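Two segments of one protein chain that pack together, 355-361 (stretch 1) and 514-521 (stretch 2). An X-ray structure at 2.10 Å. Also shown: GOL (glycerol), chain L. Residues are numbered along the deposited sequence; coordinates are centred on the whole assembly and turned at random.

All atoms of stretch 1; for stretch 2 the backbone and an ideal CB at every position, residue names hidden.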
# COMPACT_ATOMS: atom_id res chain seq x y z
N ALA A 355 -19.41 0.49 30.76
CA ALA A 355 -18.43 1.54 30.97
C ALA A 355 -18.35 2.44 29.73
O ALA A 355 -18.18 3.65 29.85
CB ALA A 355 -17.06 0.94 31.31
N GLN A 356 -18.50 1.85 28.55
CA GLN A 356 -18.55 2.62 27.31
C GLN A 356 -19.80 3.49 27.24
O GLN A 356 -19.71 4.68 26.97
CB GLN A 356 -18.46 1.70 26.09
CG GLN A 356 -17.12 0.97 26.01
CD GLN A 356 -16.98 0.11 24.79
OE1 GLN A 356 -17.92 -0.05 24.02
NE2 GLN A 356 -15.79 -0.46 24.59
N GLU A 357 -20.97 2.89 27.50
CA GLU A 357 -22.22 3.63 27.49
C GLU A 357 -22.18 4.78 28.49
O GLU A 357 -22.68 5.87 28.21
CB GLU A 357 -23.39 2.71 27.84
CG GLU A 357 -23.74 1.69 26.77
CD GLU A 357 -24.81 0.70 27.24
OE1 GLU A 357 -24.88 0.44 28.46
OE2 GLU A 357 -25.58 0.19 26.40
N ARG A 358 -21.59 4.53 29.65
CA ARG A 358 -21.61 5.48 30.75
C ARG A 358 -20.46 6.47 30.69
O ARG A 358 -20.31 7.32 31.57
CB ARG A 358 -21.59 4.73 32.09
CG ARG A 358 -22.90 3.99 32.37
CD ARG A 358 -22.76 2.93 33.46
NE ARG A 358 -23.93 2.05 33.50
CZ ARG A 358 -24.19 1.20 34.49
NH1 ARG A 358 -23.37 1.11 35.53
NH2 ARG A 358 -25.28 0.44 34.44
N GLY A 359 -19.64 6.36 29.65
CA GLY A 359 -18.51 7.26 29.45
C GLY A 359 -17.61 7.34 30.67
O GLY A 359 -17.25 8.44 31.11
N LEU A 360 -17.26 6.19 31.23
CA LEU A 360 -16.42 6.14 32.43
C LEU A 360 -14.97 6.41 32.08
O LEU A 360 -14.58 6.35 30.92
CB LEU A 360 -16.56 4.77 33.12
CG LEU A 360 -17.98 4.41 33.54
CD1 LEU A 360 -17.96 3.21 34.48
CD2 LEU A 360 -18.66 5.61 34.20
N ASP A 361 -14.15 6.69 33.10
CA ASP A 361 -12.74 6.99 32.84
C ASP A 361 -11.90 5.72 32.64
O ASP A 361 -10.68 5.80 32.48
CB ASP A 361 -12.15 7.90 33.92
CG ASP A 361 -12.03 7.23 35.28
OD1 ASP A 361 -12.16 5.99 35.35
OD2 ASP A 361 -11.80 7.95 36.27
N UNK A 514 -13.83 13.49 20.49
CA UNK A 514 -13.81 13.00 21.86
C UNK A 514 -15.23 12.68 22.35
O UNK A 514 -16.22 13.20 21.82
CB UNK A 514 -13.15 14.03 22.78
N UNK A 515 -15.31 11.80 23.34
CA UNK A 515 -16.58 11.41 23.93
C UNK A 515 -16.77 12.23 25.20
O UNK A 515 -15.80 12.58 25.86
CB UNK A 515 -16.63 9.91 24.22
N UNK A 516 -18.01 12.56 25.54
CA UNK A 516 -18.27 13.27 26.79
C UNK A 516 -18.04 12.33 27.97
O UNK A 516 -18.08 11.11 27.82
CB UNK A 516 -19.69 13.83 26.81
N UNK A 517 -17.79 12.89 29.15
CA UNK A 517 -17.55 12.09 30.34
C UNK A 517 -18.82 11.85 31.14
O UNK A 517 -19.66 12.73 31.26
CB UNK A 517 -16.50 12.77 31.22
N UNK A 518 -18.94 10.64 31.70
CA UNK A 518 -20.05 10.30 32.56
C UNK A 518 -19.57 10.03 33.98
O UNK A 518 -18.44 10.36 34.33
CB UNK A 518 -20.80 9.09 32.01
N UNK A 519 -20.42 9.42 34.79
CA UNK A 519 -20.11 9.13 36.18
C UNK A 519 -20.67 7.77 36.53
O UNK A 519 -21.79 7.44 36.14
CB UNK A 519 -20.67 10.21 37.11
N UNK A 520 -19.89 6.96 37.26
CA UNK A 520 -20.39 5.68 37.76
C UNK A 520 -21.04 5.87 39.12
O UNK A 520 -20.36 6.10 40.12
CB UNK A 520 -19.26 4.65 37.85
N UNK A 521 -22.37 5.78 39.15
CA UNK A 521 -23.14 5.98 40.37
C UNK A 521 -22.84 4.88 41.39
O UNK A 521 -23.05 5.05 42.59
CB UNK A 521 -24.64 6.02 40.05
C1 GOL L . -14.47 5.53 37.29
O1 GOL L . -14.26 4.53 36.33
C2 GOL L . -15.68 6.37 36.86
O2 GOL L . -15.27 7.28 35.86
C3 GOL L . -16.22 7.11 38.07
O3 GOL L . -17.36 7.85 37.68

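Position 514 lies beyond reach of stretch 1: its ideal CB finds nothing of that stretch within 5.5 Å, so the contact sets no preference. The residue is Arg 514, which makes no contact here.

At 515 the CA-to-CB bond points toward stretch 1, yet the ideal CB again has no neighbour within 5.5 Å. The gap leads to the end of a helix, where the carbonyl of Gln 356 is an acceptor, so a medium-length polar side chain with a donor would suit, as would other side chains that fill space. The residue is Asn 515. Its ND2 stops 4.3 Å from Gln 356 O, and a water closes the gap, donating to Gln 356 O at 2.6 Å and accepting from Asn 515 ND2 at 2.7 Å.

Position 516 directs its CB sideways into space that stretch 1 leaves empty, and many residues would fit; it is Ser 516. The backbone matters more: an ideal CB on Gly 359 would lie 2.9 Å from Ser 516 O, a clash, and the positive phi of Gly 359 (53°) separately favours glycine.

At 517 the CB also points sideways, 4.4 Å from Gly 359 O, which tolerates almost any side chain. The residue is Arg 517, whose CA lies 3.7 Å from Gly 359 O.

Position 518 is the most restrictive. Its CB would point toward stretch 1 and fall 1.9 Å from Arg 358 O, a clash no rotamer could relieve, so glycine is the clear expectation, and Gly 518 is found. The close approach lets Gly 518 N donate to Gly 359 O (2.8 Å, 168°), while Gly 518 CA makes a CA-H...O contact with Arg 358 O at 3.2 Å.

The CB of 519 points away, so stretch 1 does not select its side chain; Val 519 occupies it. Its backbone still contributes: a water accepts from Val 519 N at 2.9 Å and donates to Arg 358 O at 3.0 Å.

At 520 the CB points sideways, 3.8 Å from Leu 360 CD2, with the Arg 358 guanidinium farther along. An aliphatic residue could pack on the leucine; an acidic one long enough could also answer the charge. Glu 520, with chi1 t and chi2 p, brings OE1 to 3.0 Å from Arg 358 NH1, a hydrogen-bonded salt bridge (152°) at the guanidinium edge. Glycerol O3 accepts from Glu 520 N at 2.7 Å.

Position 521 has a sideways CB with no neighbour in stretch 1, leaving the choice open; Phe 521 makes no contact with it.

Stretch 2, residues 514-521: RNSRGVEF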
# COMPACT_ATOMS: atom_id res chain seq x y z
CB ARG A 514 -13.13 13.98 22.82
CG ARG A 514 -13.04 15.40 22.29
CD ARG A 514 -11.61 15.79 21.98
NE ARG A 514 -10.99 16.50 23.10
CZ ARG A 514 -9.70 16.84 23.15
NH1 ARG A 514 -9.23 17.49 24.21
NH2 ARG A 514 -8.89 16.53 22.15
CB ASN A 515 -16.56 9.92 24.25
CG ASN A 515 -17.94 9.37 24.55
OD1 ASN A 515 -18.95 10.07 24.46
ND2 ASN A 515 -17.99 8.09 24.90
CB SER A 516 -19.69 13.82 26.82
OG SER A 516 -20.63 12.85 26.40
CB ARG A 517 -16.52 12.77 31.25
CG ARG A 517 -15.10 12.72 30.74
CD ARG A 517 -14.16 13.28 31.80
NE ARG A 517 -14.46 12.74 33.12
CZ ARG A 517 -14.17 13.34 34.27
NH1 ARG A 517 -14.49 12.76 35.42
NH2 ARG A 517 -13.56 14.52 34.27
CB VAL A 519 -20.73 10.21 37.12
CG1 VAL A 519 -20.45 9.88 38.58
CG2 VAL A 519 -20.20 11.61 36.77
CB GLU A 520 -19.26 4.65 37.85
CG GLU A 520 -19.72 3.30 38.40
CD GLU A 520 -20.97 2.77 37.71
OE1 GLU A 520 -20.86 2.38 36.53
OE2 GLU A 520 -22.05 2.75 38.34
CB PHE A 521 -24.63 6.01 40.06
CG PHE A 521 -25.11 7.30 39.43
CD1 PHE A 521 -24.22 8.16 38.82
CD2 PHE A 521 -26.45 7.63 39.44
CE1 PHE A 521 -24.65 9.33 38.24
CE2 PHE A 521 -26.89 8.80 38.85
CZ PHE A 521 -25.99 9.65 38.25
O HOH W 1 -20.32 6.98 25.84
O HOH W 2 -22.55 8.32 33.21
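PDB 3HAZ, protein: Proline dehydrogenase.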